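Local coordinates for protein 3-hydroxyacyl-CoA dehydrogenase type-2 (Mycobacterium avium, PDB 3PPI) that probably catalyses the NAD-dependent oxidation of 3-hydroxyacyl-CoA thioesters to 3-oxoacyl-CoA as a short-chain dehydrogenase/reductase that assembles from four chains, at residues F114-R119 / T134-L139; N213-G218 / D250-A255; A176-Q181 / G267-L272; A45-L50 / L55-A60. All blocks are in the same frame, centred on the assembly; numbering follows the deposited sequence.

Interaction 1: residues F114-R119 / T134-L139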
loop_
_atom_site.group_PDB
_atom_site.type_symbol
_atom_site.label_atom_id
_atom_site.label_comp_id
_atom_site.label_asym_id
_atom_site.label_seq_id
_atom_site.Cartn_x
_atom_site.Cartn_y
_atom_site.Cartn_z
ATOM N N PHE A 114 19.658 2.360 -15.155
ATOM C CA PHE A 114 19.679 2.983 -13.829
ATOM C C PHE A 114 19.329 4.480 -13.928
ATOM O O PHE A 114 19.561 5.129 -14.970
ATOM C CB PHE A 114 21.088 2.895 -13.199
ATOM C CG PHE A 114 21.610 1.482 -12.996
ATOM C CD1 PHE A 114 20.825 0.497 -12.386
ATOM C CD2 PHE A 114 22.914 1.152 -13.378
ATOM C CE1 PHE A 114 21.326 -0.805 -12.188
ATOM C CE2 PHE A 114 23.420 -0.146 -13.174
ATOM C CZ PHE A 114 22.619 -1.115 -12.577
ATOM N N GLY A 115 18.808 5.017 -12.828
ATOM C CA GLY A 115 18.730 6.462 -12.629
ATOM C C GLY A 115 20.102 7.019 -12.245
ATOM O O GLY A 115 21.079 6.266 -12.133
ATOM N N VAL A 116 20.181 8.338 -12.062
ATOM C CA VAL A 116 21.424 8.978 -11.599
ATOM C C VAL A 116 21.664 8.578 -10.131
ATOM O O VAL A 116 20.728 8.640 -9.305
ATOM C CB VAL A 116 21.349 10.527 -11.746
ATOM C CG1 VAL A 116 20.114 11.083 -11.010
ATOM C CG2 VAL A 116 22.617 11.204 -11.207
ATOM N N ALA A 117 22.884 8.143 -9.817
ATOM C CA ALA A 117 23.271 7.802 -8.434
ATOM C C ALA A 117 23.805 9.026 -7.700
ATOM O O ALA A 117 24.932 9.467 -7.972
ATOM C CB ALA A 117 24.322 6.705 -8.426
ATOM N N GLN A 118 23.000 9.588 -6.801
ATOM C CA GLN A 118 23.396 10.757 -6.014
ATOM C C GLN A 118 22.453 10.910 -4.824
ATOM O O GLN A 118 21.254 10.719 -4.954
ATOM C CB GLN A 118 23.369 12.037 -6.873
ATOM C CG GLN A 118 22.016 12.322 -7.565
ATOM C CD GLN A 118 21.995 13.643 -8.335
ATOM O OE1 GLN A 118 22.999 14.346 -8.392
ATOM N NE2 GLN A 118 20.838 13.985 -8.922
ATOM N N ARG A 119 23.006 11.256 -3.676
ATOM C CA ARG A 119 22.239 11.529 -2.468
ATOM C C ARG A 119 21.600 12.913 -2.577
ATOM O O ARG A 119 22.148 13.798 -3.248
ATOM C CB ARG A 119 23.169 11.524 -1.252
ATOM C CG ARG A 119 24.004 10.248 -1.079
ATOM C CD ARG A 119 23.290 9.235 -0.218
ATOM N NE ARG A 119 23.061 9.771 1.122
ATOM C CZ ARG A 119 23.827 9.507 2.172
ATOM N NH1 ARG A 119 23.550 10.053 3.346
ATOM N NH2 ARG A 119 24.866 8.696 2.045
ATOM N N THR A 134 15.960 15.371 -13.072
ATOM C CA THR A 134 15.013 15.591 -14.185
ATOM C C THR A 134 15.267 14.671 -15.368
ATOM O O THR A 134 14.317 14.239 -15.996
ATOM C CB THR A 134 14.985 17.041 -14.665
ATOM O OG1 THR A 134 16.287 17.409 -15.066
ATOM C CG2 THR A 134 14.530 17.975 -13.548
ATOM N N LYS A 135 16.528 14.351 -15.657
ATOM C CA LYS A 135 16.838 13.351 -16.686
ATOM C C LYS A 135 16.188 11.995 -16.404
ATOM O O LYS A 135 15.682 11.344 -17.322
ATOM C CB LYS A 135 18.355 13.150 -16.826
ATOM N N THR A 136 16.226 11.571 -15.139
ATOM C CA THR A 136 15.646 10.311 -14.714
ATOM C C THR A 136 14.128 10.327 -14.817
ATOM O O THR A 136 13.516 9.382 -15.352
ATOM C CB THR A 136 16.099 9.966 -13.285
ATOM O OG1 THR A 136 17.530 9.884 -13.288
ATOM C CG2 THR A 136 15.482 8.643 -12.801
ATOM N N ILE A 137 13.517 11.397 -14.320
ATOM C CA ILE A 137 12.080 11.590 -14.487
ATOM C C ILE A 137 11.712 11.602 -15.986
ATOM O O ILE A 137 10.725 10.979 -16.380
ATOM C CB ILE A 137 11.582 12.919 -13.854
ATOM C CG1 ILE A 137 11.824 12.972 -12.332
ATOM C CG2 ILE A 137 10.095 13.177 -14.184
ATOM C CD1 ILE A 137 11.503 11.732 -11.555
ATOM N N ASP A 138 12.482 12.327 -16.800
ATOM C CA ASP A 138 12.209 12.415 -18.243
ATOM C C ASP A 138 12.187 11.040 -18.933
ATOM O O ASP A 138 11.270 10.744 -19.680
ATOM C CB ASP A 138 13.227 13.294 -18.974
ATOM C CG ASP A 138 13.045 14.794 -18.709
ATOM O OD1 ASP A 138 11.964 15.256 -18.277
ATOM O OD2 ASP A 138 14.022 15.527 -18.939
ATOM N N LEU A 139 13.179 10.202 -18.651
ATOM C CA LEU A 139 13.303 8.911 -19.315
ATOM C C LEU A 139 12.232 7.918 -18.834
ATOM O O LEU A 139 11.549 7.298 -19.655
ATOM C CB LEU A 139 14.698 8.313 -19.071
ATOM C CG LEU A 139 14.992 6.956 -19.729
ATOM C CD1 LEU A 139 14.776 7.058 -21.246
ATOM C CD2 LEU A 139 16.416 6.470 -19.427
#
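In the Rossmann-like fold of the short-chain dehydrogenase/reductase family, Gly115 and Val116, in the long loop after strand 103-109, lean on Thr136 near the start of helix 130-156. The contact is small, and one threonine supplies all of its helix side. Thr136 holds OG1 beside its own backbone N (chi1 -59°), which turns the hydroxyl back along the helix to Gly132 O, its stronger partner, and leaves the oxygen able to accept from the loop as well. The amide of Val116 uses it: N meets Thr136 OG1 at 3.3 Å, a weak bond but a fairly straight one, with 162° at the hydrogen. The methyl branch CG2 of Thr136 serves the apolar side and approaches Gly115 CA to 3.9 Å, close to where the two backbones come nearest. Helix 185-205 flanks the site, Ala186 touching both Val116 and Thr136. One residue further along helix 130-156, Ile137 packs on Ile137 of the second subunit, which sets the loop contact beside a subunit interface. The side chains of Val116 and Thr136 lie roughly at right angles, and the CG1 methyl of Val116 comes 3.6 Å from Thr136 OG1.

Interaction 2: residues N213-G218 / D250-A255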
loop_
_atom_site.group_PDB
_atom_site.type_symbol
_atom_site.label_atom_id
_atom_site.label_comp_id
_atom_site.label_asym_id
_atom_site.label_seq_id
_atom_site.Cartn_x
_atom_site.Cartn_y
_atom_site.Cartn_z
ATOM N N ASN A 213 -1.903 -2.159 -16.909
ATOM C CA ASN A 213 -1.278 -2.739 -15.732
ATOM C C ASN A 213 0.228 -2.489 -15.800
ATOM O O ASN A 213 0.759 -2.080 -16.836
ATOM C CB ASN A 213 -1.550 -4.230 -15.628
ATOM C CG ASN A 213 -3.026 -4.550 -15.487
ATOM O OD1 ASN A 213 -3.613 -4.345 -14.430
ATOM N ND2 ASN A 213 -3.633 -5.044 -16.564
ATOM N N THR A 214 0.883 -2.721 -14.672
ATOM C CA THR A 214 2.281 -2.429 -14.498
ATOM C C THR A 214 2.965 -3.568 -13.767
ATOM O O THR A 214 2.389 -4.166 -12.848
ATOM C CB THR A 214 2.405 -1.140 -13.662
ATOM O OG1 THR A 214 1.895 -0.053 -14.443
ATOM C CG2 THR A 214 3.861 -0.852 -13.218
ATOM N N ILE A 215 4.199 -3.856 -14.168
ATOM C CA ILE A 215 5.046 -4.801 -13.459
ATOM C C ILE A 215 6.063 -3.969 -12.709
ATOM O O ILE A 215 6.690 -3.060 -13.289
ATOM C CB ILE A 215 5.781 -5.759 -14.420
ATOM C CG1 ILE A 215 4.772 -6.599 -15.228
ATOM C CG2 ILE A 215 6.759 -6.658 -13.646
ATOM C CD1 ILE A 215 5.417 -7.442 -16.352
ATOM N N ALA A 216 6.221 -4.264 -11.421
ATOM C CA ALA A 216 7.280 -3.668 -10.592
ATOM C C ALA A 216 8.329 -4.733 -10.314
ATOM O O ALA A 216 8.177 -5.527 -9.388
ATOM C CB ALA A 216 6.707 -3.123 -9.279
ATOM N N PRO A 217 9.392 -4.777 -11.123
ATOM C CA PRO A 217 10.390 -5.804 -10.869
ATOM C C PRO A 217 11.240 -5.529 -9.636
ATOM O O PRO A 217 11.419 -4.371 -9.239
ATOM C CB PRO A 217 11.282 -5.768 -12.113
ATOM C CG PRO A 217 10.555 -4.968 -13.126
ATOM C CD PRO A 217 9.654 -4.039 -12.379
ATOM N N GLY A 218 11.734 -6.603 -9.031
ATOM C CA GLY A 218 12.784 -6.522 -8.041
ATOM C C GLY A 218 14.114 -6.416 -8.781
ATOM O O GLY A 218 14.230 -5.640 -9.724
ATOM N N ASP A 250 13.044 -13.882 -18.918
ATOM C CA ASP A 250 11.909 -14.735 -19.320
ATOM C C ASP A 250 10.768 -14.716 -18.300
ATOM O O ASP A 250 9.594 -14.812 -18.686
ATOM C CB ASP A 250 12.327 -16.182 -19.565
ATOM C CG ASP A 250 13.032 -16.370 -20.904
ATOM O OD1 ASP A 250 12.966 -15.480 -21.777
ATOM O OD2 ASP A 250 13.631 -17.430 -21.090
ATOM N N GLU A 251 11.103 -14.617 -17.012
ATOM C CA GLU A 251 10.055 -14.484 -15.960
ATOM C C GLU A 251 9.287 -13.184 -16.092
ATOM O O GLU A 251 8.059 -13.151 -15.904
ATOM C CB GLU A 251 10.646 -14.673 -14.557
ATOM C CG GLU A 251 10.999 -16.160 -14.288
ATOM C CD GLU A 251 12.047 -16.385 -13.193
ATOM O OE1 GLU A 251 12.805 -15.456 -12.827
ATOM O OE2 GLU A 251 12.113 -17.526 -12.701
ATOM N N PHE A 252 10.000 -12.106 -16.415
ATOM C CA PHE A 252 9.366 -10.823 -16.677
ATOM C C PHE A 252 8.439 -10.929 -17.893
ATOM O O PHE A 252 7.307 -10.452 -17.862
ATOM C CB PHE A 252 10.434 -9.748 -16.927
ATOM C CG PHE A 252 9.864 -8.403 -17.256
ATOM C CD1 PHE A 252 9.598 -7.487 -16.268
ATOM C CD2 PHE A 252 9.572 -8.063 -18.571
ATOM C CE1 PHE A 252 9.056 -6.244 -16.576
ATOM C CE2 PHE A 252 9.031 -6.837 -18.878
ATOM C CZ PHE A 252 8.790 -5.918 -17.881
ATOM N N ALA A 253 8.963 -11.510 -18.973
ATOM C CA ALA A 253 8.211 -11.686 -20.208
ATOM C C ALA A 253 6.939 -12.485 -19.965
ATOM O O ALA A 253 5.894 -12.186 -20.548
ATOM C CB ALA A 253 9.077 -12.381 -21.278
ATOM N N ASP A 254 7.025 -13.485 -19.092
ATOM C CA ASP A 254 5.874 -14.333 -18.779
ATOM C C ASP A 254 4.793 -13.535 -18.031
ATOM O O ASP A 254 3.611 -13.704 -18.292
ATOM C CB ASP A 254 6.329 -15.539 -17.949
ATOM C CG ASP A 254 5.212 -16.516 -17.671
ATOM O OD1 ASP A 254 4.730 -17.157 -18.629
ATOM O OD2 ASP A 254 4.843 -16.671 -16.496
ATOM N N ALA A 255 5.202 -12.674 -17.103
ATOM C CA ALA A 255 4.290 -11.781 -16.407
ATOM C C ALA A 255 3.646 -10.788 -17.366
ATOM O O ALA A 255 2.437 -10.550 -17.306
ATOM C CB ALA A 255 5.027 -11.042 -15.285
#
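Ile215, on strand 210-217, meets Phe252 of helix 249-261 with both of its branches. Its longer arm is extended (chi2 172°) and carries CD1 over one face of the aromatic ring, 4.1 Å from the ring centroid and displaced toward the rim, a CH-pi contact. The shorter branch, CG2, lies 3.7 Å from Phe252 CE1, so the same ring carbon feels both methyls. Phe252 reaches them because its CG is anti to the backbone N (chi1 178°): the CB bond itself is not aimed at the strand, but the ring swings back to it. Two residues along the strand, Pro217 sets CG 4.0 Å from Phe252 CE1, obliquely to the ring. One helical turn on, Ala255 CB closes the other end of the contact, 3.8 Å from Ile215 CD1. The ring also touches Leu42 and Thr46 of helix 41-52, and so sits between that helix and the sheet. Beyond the helix, Asp254 OD2 is hydrogen-bonded to Asn262 ND2 of the third subunit. The segments 213-217 and 250-255 run nearly antiparallel (160°), their axes 10.1 Å apart, the wholly apolar helix-on-sheet packing of a Rossmann-like alpha/beta fold.

Interaction 3: residues A176-Q181 / G267-L272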
loop_
_atom_site.group_PDB
_atom_site.type_symbol
_atom_site.label_atom_id
_atom_site.label_comp_id
_atom_site.label_asym_id
_atom_site.label_seq_id
_atom_site.Cartn_x
_atom_site.Cartn_y
_atom_site.Cartn_z
ATOM N N ALA A 176 11.509 -0.163 -6.288
ATOM C CA ALA A 176 12.096 1.096 -5.805
ATOM C C ALA A 176 11.023 2.166 -5.669
ATOM O O ALA A 176 11.205 3.130 -4.925
ATOM C CB ALA A 176 13.225 1.585 -6.741
ATOM N N GLY A 177 9.922 2.011 -6.412
ATOM C CA GLY A 177 8.784 2.918 -6.305
ATOM C C GLY A 177 8.049 2.864 -4.976
ATOM O O GLY A 177 7.340 3.814 -4.622
ATOM N N TYR A 178 8.223 1.749 -4.260
ATOM C CA TYR A 178 7.640 1.519 -2.950
ATOM C C TYR A 178 8.680 1.607 -1.815
ATOM O O TYR A 178 8.336 1.967 -0.681
ATOM C CB TYR A 178 7.028 0.108 -2.902
ATOM C CG TYR A 178 5.819 -0.178 -3.791
ATOM C CD1 TYR A 178 4.662 0.572 -3.680
ATOM C CD2 TYR A 178 5.826 -1.256 -4.694
ATOM C CE1 TYR A 178 3.530 0.292 -4.467
ATOM C CE2 TYR A 178 4.718 -1.563 -5.474
ATOM C CZ TYR A 178 3.566 -0.786 -5.347
ATOM O OH TYR A 178 2.455 -1.059 -6.109
ATOM N N GLU A 179 9.934 1.257 -2.116
ATOM C CA GLU A 179 10.996 1.038 -1.108
ATOM C C GLU A 179 12.305 1.640 -1.597
ATOM O O GLU A 179 13.312 0.941 -1.668
ATOM C CB GLU A 179 11.238 -0.484 -0.951
ATOM C CG GLU A 179 10.148 -1.225 -0.270
ATOM C CD GLU A 179 9.690 -2.465 -0.993
ATOM O OE1 GLU A 179 10.495 -3.200 -1.617
ATOM O OE2 GLU A 179 8.472 -2.706 -0.900
ATOM N N GLY A 180 12.289 2.917 -1.976
ATOM C CA GLY A 180 13.442 3.537 -2.618
ATOM C C GLY A 180 14.673 3.554 -1.736
ATOM O O GLY A 180 14.577 3.618 -0.509
ATOM N N GLN A 181 15.839 3.482 -2.368
ATOM C CA GLN A 181 17.086 3.290 -1.640
ATOM C C GLN A 181 17.913 4.543 -1.575
ATOM O O GLN A 181 17.672 5.492 -2.324
ATOM C CB GLN A 181 17.885 2.173 -2.279
ATOM C CG GLN A 181 17.130 0.840 -2.226
ATOM C CD GLN A 181 17.867 -0.242 -2.947
ATOM O OE1 GLN A 181 17.998 -0.193 -4.172
ATOM N NE2 GLN A 181 18.391 -1.212 -2.203
ATOM N N GLY A 267 -5.673 -1.972 -13.942
ATOM C CA GLY A 267 -5.252 -0.994 -12.956
ATOM C C GLY A 267 -4.414 -1.518 -11.806
ATOM O O GLY A 267 -4.429 -0.955 -10.715
ATOM N N GLU A 268 -3.692 -2.600 -12.042
ATOM C CA GLU A 268 -2.968 -3.313 -11.008
ATOM C C GLU A 268 -1.467 -3.201 -11.223
ATOM O O GLU A 268 -0.980 -3.136 -12.351
ATOM C CB GLU A 268 -3.429 -4.787 -10.997
ATOM C CG GLU A 268 -2.548 -5.814 -10.229
ATOM C CD GLU A 268 -2.433 -5.529 -8.726
ATOM O OE1 GLU A 268 -2.707 -4.375 -8.270
ATOM O OE2 GLU A 268 -2.037 -6.461 -7.993
ATOM N N VAL A 269 -0.739 -3.157 -10.120
ATOM C CA VAL A 269 0.713 -3.235 -10.136
ATOM C C VAL A 269 1.137 -4.594 -9.577
ATOM O O VAL A 269 0.784 -4.947 -8.438
ATOM C CB VAL A 269 1.352 -2.137 -9.289
ATOM C CG1 VAL A 269 2.882 -2.273 -9.345
ATOM C CG2 VAL A 269 0.916 -0.761 -9.788
ATOM N N MET A 270 1.861 -5.353 -10.391
ATOM C CA MET A 270 2.330 -6.686 -10.019
ATOM C C MET A 270 3.799 -6.632 -9.615
ATOM O O MET A 270 4.673 -6.371 -10.453
ATOM C CB MET A 270 2.200 -7.648 -11.200
ATOM C CG MET A 270 2.725 -9.039 -10.891
ATOM S SD MET A 270 3.048 -10.076 -12.340
ATOM C CE MET A 270 1.427 -10.287 -12.999
ATOM N N ARG A 271 4.076 -6.896 -8.341
ATOM C CA ARG A 271 5.458 -7.056 -7.875
ATOM C C ARG A 271 6.019 -8.380 -8.369
ATOM O O ARG A 271 5.394 -9.426 -8.176
ATOM C CB ARG A 271 5.545 -7.013 -6.341
ATOM C CG ARG A 271 5.073 -5.713 -5.682
ATOM C CD ARG A 271 5.279 -5.734 -4.155
ATOM N NE ARG A 271 6.706 -5.828 -3.823
ATOM C CZ ARG A 271 7.413 -4.956 -3.107
ATOM N NH1 ARG A 271 6.851 -3.907 -2.531
ATOM N NH2 ARG A 271 8.715 -5.171 -2.920
ATOM N N LEU A 272 7.191 -8.333 -8.992
ATOM C CA LEU A 272 7.848 -9.537 -9.543
ATOM C C LEU A 272 9.283 -9.542 -9.014
ATOM O O LEU A 272 10.177 -8.955 -9.622
ATOM C CB LEU A 272 7.825 -9.488 -11.068
ATOM C CG LEU A 272 8.315 -10.718 -11.818
ATOM C CD1 LEU A 272 7.362 -11.875 -11.561
ATOM C CD2 LEU A 272 8.470 -10.427 -13.330
HETATM O O HOH W 1 2.008 -3.611 -5.826
#
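The loop that follows strand 167-172 of this Rossmann-like fold is tied to the last strand of the parallel sheet, 269-272, by a salt bridge between Glu179 and Arg271. The ionic part is a two-nitrogen, end-on grip: Arg271 NH1 lies 2.6 Å from Glu179 OE2, and NH2 lies 3.0 Å from OE1 of the same carboxylate, at 170°. Carboxylate and guanidinium are nearly coplanar, 20° apart, and both oxygens are met on the syn side. A bend at chi3 of Arg271 turns its terminal nitrogens toward the glutamate, while NE is bound by Asp273. Glu179 OE1 has a second donor in Phe278 N, so the buried carboxylate also ties down the C-terminal tail. With the positive charge held this closely, Glu179 is probably ionised.

In the packing layer, the planes of the Tyr178 ring and the guanidinium are 11° apart, but the side chains cross at a slant, with Arg271 NH1 3.6 Å from Tyr178 CD2. Tyr178 reaches back along the strand, where its OH lies 3.5 Å from Val269 CG1. On the neighbouring residue, Glu268 OE2 bonds the backbone N of Arg271 of the third subunit. Water completes the contact: one molecule lies 2.6 Å from Tyr178 OH and donates to Val269 O at 3.2 Å.

Interaction 4: residues A45-L50 / L55-A60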
loop_
_atom_site.group_PDB
_atom_site.type_symbol
_atom_site.label_atom_id
_atom_site.label_comp_id
_atom_site.label_asym_id
_atom_site.label_seq_id
_atom_site.Cartn_x
_atom_site.Cartn_y
_atom_site.Cartn_z
ATOM N N ALA A 45 13.361 -10.178 -23.964
ATOM C CA ALA A 45 12.664 -11.410 -23.588
ATOM C C ALA A 45 11.156 -11.282 -23.881
ATOM O O ALA A 45 10.494 -12.245 -24.303
ATOM C CB ALA A 45 12.916 -11.741 -22.116
ATOM N N THR A 46 10.631 -10.079 -23.683
ATOM C CA THR A 46 9.229 -9.796 -23.964
ATOM C C THR A 46 8.980 -9.903 -25.463
ATOM O O THR A 46 8.047 -10.570 -25.882
ATOM C CB THR A 46 8.829 -8.407 -23.441
ATOM O OG1 THR A 46 9.129 -8.348 -22.044
ATOM C CG2 THR A 46 7.330 -8.115 -23.664
ATOM N N VAL A 47 9.840 -9.279 -26.266
ATOM C CA VAL A 47 9.729 -9.396 -27.719
ATOM C C VAL A 47 9.704 -10.869 -28.163
ATOM O O VAL A 47 8.805 -11.286 -28.909
ATOM C CB VAL A 47 10.854 -8.644 -28.442
ATOM C CG1 VAL A 47 10.848 -8.978 -29.948
ATOM C CG2 VAL A 47 10.714 -7.125 -28.211
ATOM N N ARG A 48 10.681 -11.642 -27.698
ATOM C CA ARG A 48 10.788 -13.051 -28.073
ATOM C C ARG A 48 9.504 -13.809 -27.705
ATOM O O ARG A 48 8.998 -14.599 -28.496
ATOM C CB ARG A 48 12.004 -13.698 -27.398
ATOM C CG ARG A 48 13.339 -13.221 -27.954
ATOM C CD ARG A 48 14.493 -13.958 -27.318
ATOM N NE ARG A 48 15.797 -13.475 -27.788
ATOM C CZ ARG A 48 16.388 -13.864 -28.917
ATOM N NH1 ARG A 48 15.795 -14.735 -29.729
ATOM N NH2 ARG A 48 17.574 -13.365 -29.244
ATOM N N ARG A 49 8.995 -13.563 -26.503
ATOM C CA ARG A 49 7.778 -14.217 -26.013
ATOM C C ARG A 49 6.554 -13.827 -26.833
ATOM O O ARG A 49 5.789 -14.685 -27.259
ATOM C CB ARG A 49 7.527 -13.848 -24.546
ATOM C CG ARG A 49 6.216 -14.363 -23.946
ATOM C CD ARG A 49 6.076 -15.881 -24.030
ATOM N NE ARG A 49 4.799 -16.310 -23.459
ATOM C CZ ARG A 49 4.589 -16.663 -22.193
ATOM N NH1 ARG A 49 5.563 -16.667 -21.295
ATOM N NH2 ARG A 49 3.371 -17.011 -21.818
ATOM N N LEU A 50 6.346 -12.528 -27.023
ATOM C CA LEU A 50 5.160 -12.082 -27.753
ATOM C C LEU A 50 5.205 -12.541 -29.219
ATOM O O LEU A 50 4.186 -12.930 -29.776
ATOM C CB LEU A 50 4.995 -10.573 -27.654
ATOM C CG LEU A 50 4.718 -9.987 -26.267
ATOM C CD1 LEU A 50 4.469 -8.454 -26.400
ATOM C CD2 LEU A 50 3.551 -10.687 -25.578
ATOM N N LEU A 55 2.169 -12.711 -32.108
ATOM C CA LEU A 55 2.058 -11.264 -32.392
ATOM C C LEU A 55 3.136 -10.795 -33.367
ATOM O O LEU A 55 4.245 -11.311 -33.368
ATOM C CB LEU A 55 2.169 -10.434 -31.103
ATOM C CG LEU A 55 0.920 -10.404 -30.219
ATOM C CD1 LEU A 55 1.269 -9.891 -28.822
ATOM C CD2 LEU A 55 -0.177 -9.555 -30.857
ATOM N N GLY A 56 2.797 -9.814 -34.197
ATOM C CA GLY A 56 3.806 -9.024 -34.898
ATOM C C GLY A 56 4.346 -8.067 -33.849
ATOM O O GLY A 56 3.570 -7.548 -33.047
ATOM N N VAL A 57 5.662 -7.849 -33.824
ATOM C CA VAL A 57 6.292 -7.043 -32.780
ATOM C C VAL A 57 7.251 -5.993 -33.326
ATOM O O VAL A 57 8.077 -6.274 -34.206
ATOM C CB VAL A 57 7.052 -7.923 -31.781
ATOM C CG1 VAL A 57 7.600 -7.073 -30.642
ATOM C CG2 VAL A 57 6.139 -9.000 -31.214
ATOM N N VAL A 58 7.129 -4.772 -32.809
ATOM C CA VAL A 58 8.077 -3.718 -33.102
ATOM C C VAL A 58 9.036 -3.598 -31.932
ATOM O O VAL A 58 8.618 -3.439 -30.784
ATOM C CB VAL A 58 7.379 -2.395 -33.352
ATOM C CG1 VAL A 58 8.398 -1.240 -33.382
ATOM C CG2 VAL A 58 6.598 -2.477 -34.650
ATOM N N ILE A 59 10.322 -3.748 -32.234
ATOM C CA ILE A 59 11.390 -3.562 -31.278
ATOM C C ILE A 59 11.715 -2.068 -31.302
ATOM O O ILE A 59 12.321 -1.587 -32.250
ATOM C CB ILE A 59 12.643 -4.388 -31.671
ATOM C CG1 ILE A 59 12.345 -5.882 -31.599
ATOM C CG2 ILE A 59 13.829 -4.038 -30.785
ATOM C CD1 ILE A 59 13.045 -6.715 -32.722
ATOM N N ALA A 60 11.253 -1.345 -30.290
ATOM C CA ALA A 60 11.420 0.099 -30.186
ATOM C C ALA A 60 12.559 0.387 -29.232
ATOM O O ALA A 60 12.413 0.247 -28.013
ATOM C CB ALA A 60 10.135 0.759 -29.683
#
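The flat group that crosses this contact is the peptide carbonyl of Leu50, whose oxygen receives the N-H of Leu55 across the short turn joining helix 41-52 to strand 56-61. Leu55 N lies 3.1 Å from Leu50 O, with 155° at the hydrogen, and stands 25° away from the carbonyl plane. Leu55 CB lies 3.5 Å from the same oxygen. The remaining contact has no rings and consists of aliphatic branches.

Leu50 and Leu55 lay their side chains alongside each other, pointing the same way, and CD1 of Leu55 comes 4.0 Å from Leu50 CB. The same Leu50 CB also meets Val57 CG2 at 4.1 Å. One turn back along the helix, Val47 holds CG1 anti to its backbone N (chi1 171°), which lowers this methyl between two strand residues: CG1 is 3.8 Å from Val57 CG1, while Ile59 CG1 is equally near to it. Val47 crosses Val57 obliquely but Ile59 almost at right angles, and both of its methyls face the same pair, Val57 CG1 and Ile59 CG1, with CG2 slightly farther from each.

Beyond the two segments, Val47 also touches Val35 of strand 31-36 and Leu74 of helix 64-74, and Ile59 rests on Leu70 and Ala71. Helix and strand run almost antiparallel, as they must in the beta-alpha-beta crossover formed by strand 31-36, helix 41-52 and strand 56-61. The chemistry implies a division of labour: one backbone hydrogen bond spans the turn, and buried hydrocarbon surface holds the helix against the sheet beyond the glycine-rich turn that in relatives receives the dinucleotide.

Overall arrangement
Following the chain from its N terminus, interaction 4 comes first, closing the tight turn between helix 41-52 and strand 56-61. Interaction 1 then closes a short loop within 114-139, touching none of the other contacts. Interaction 3 spans the longest stretch, from the loop at 176-181 to the last strand, and wholly encloses interaction 2; no loops cross. Interactions 2 and 3 join through neighbouring strands, 210-217 and 269-272, paired by probable backbone hydrogen bonds, and both adjoin the third subunit. Interaction 4 is linked to interaction 2 by the Arg49-Asp254 salt bridge between helices 41-52 and 249-261. Interactions 1 and 3 both adjoin the second subunit, with centres about 17 Å apart.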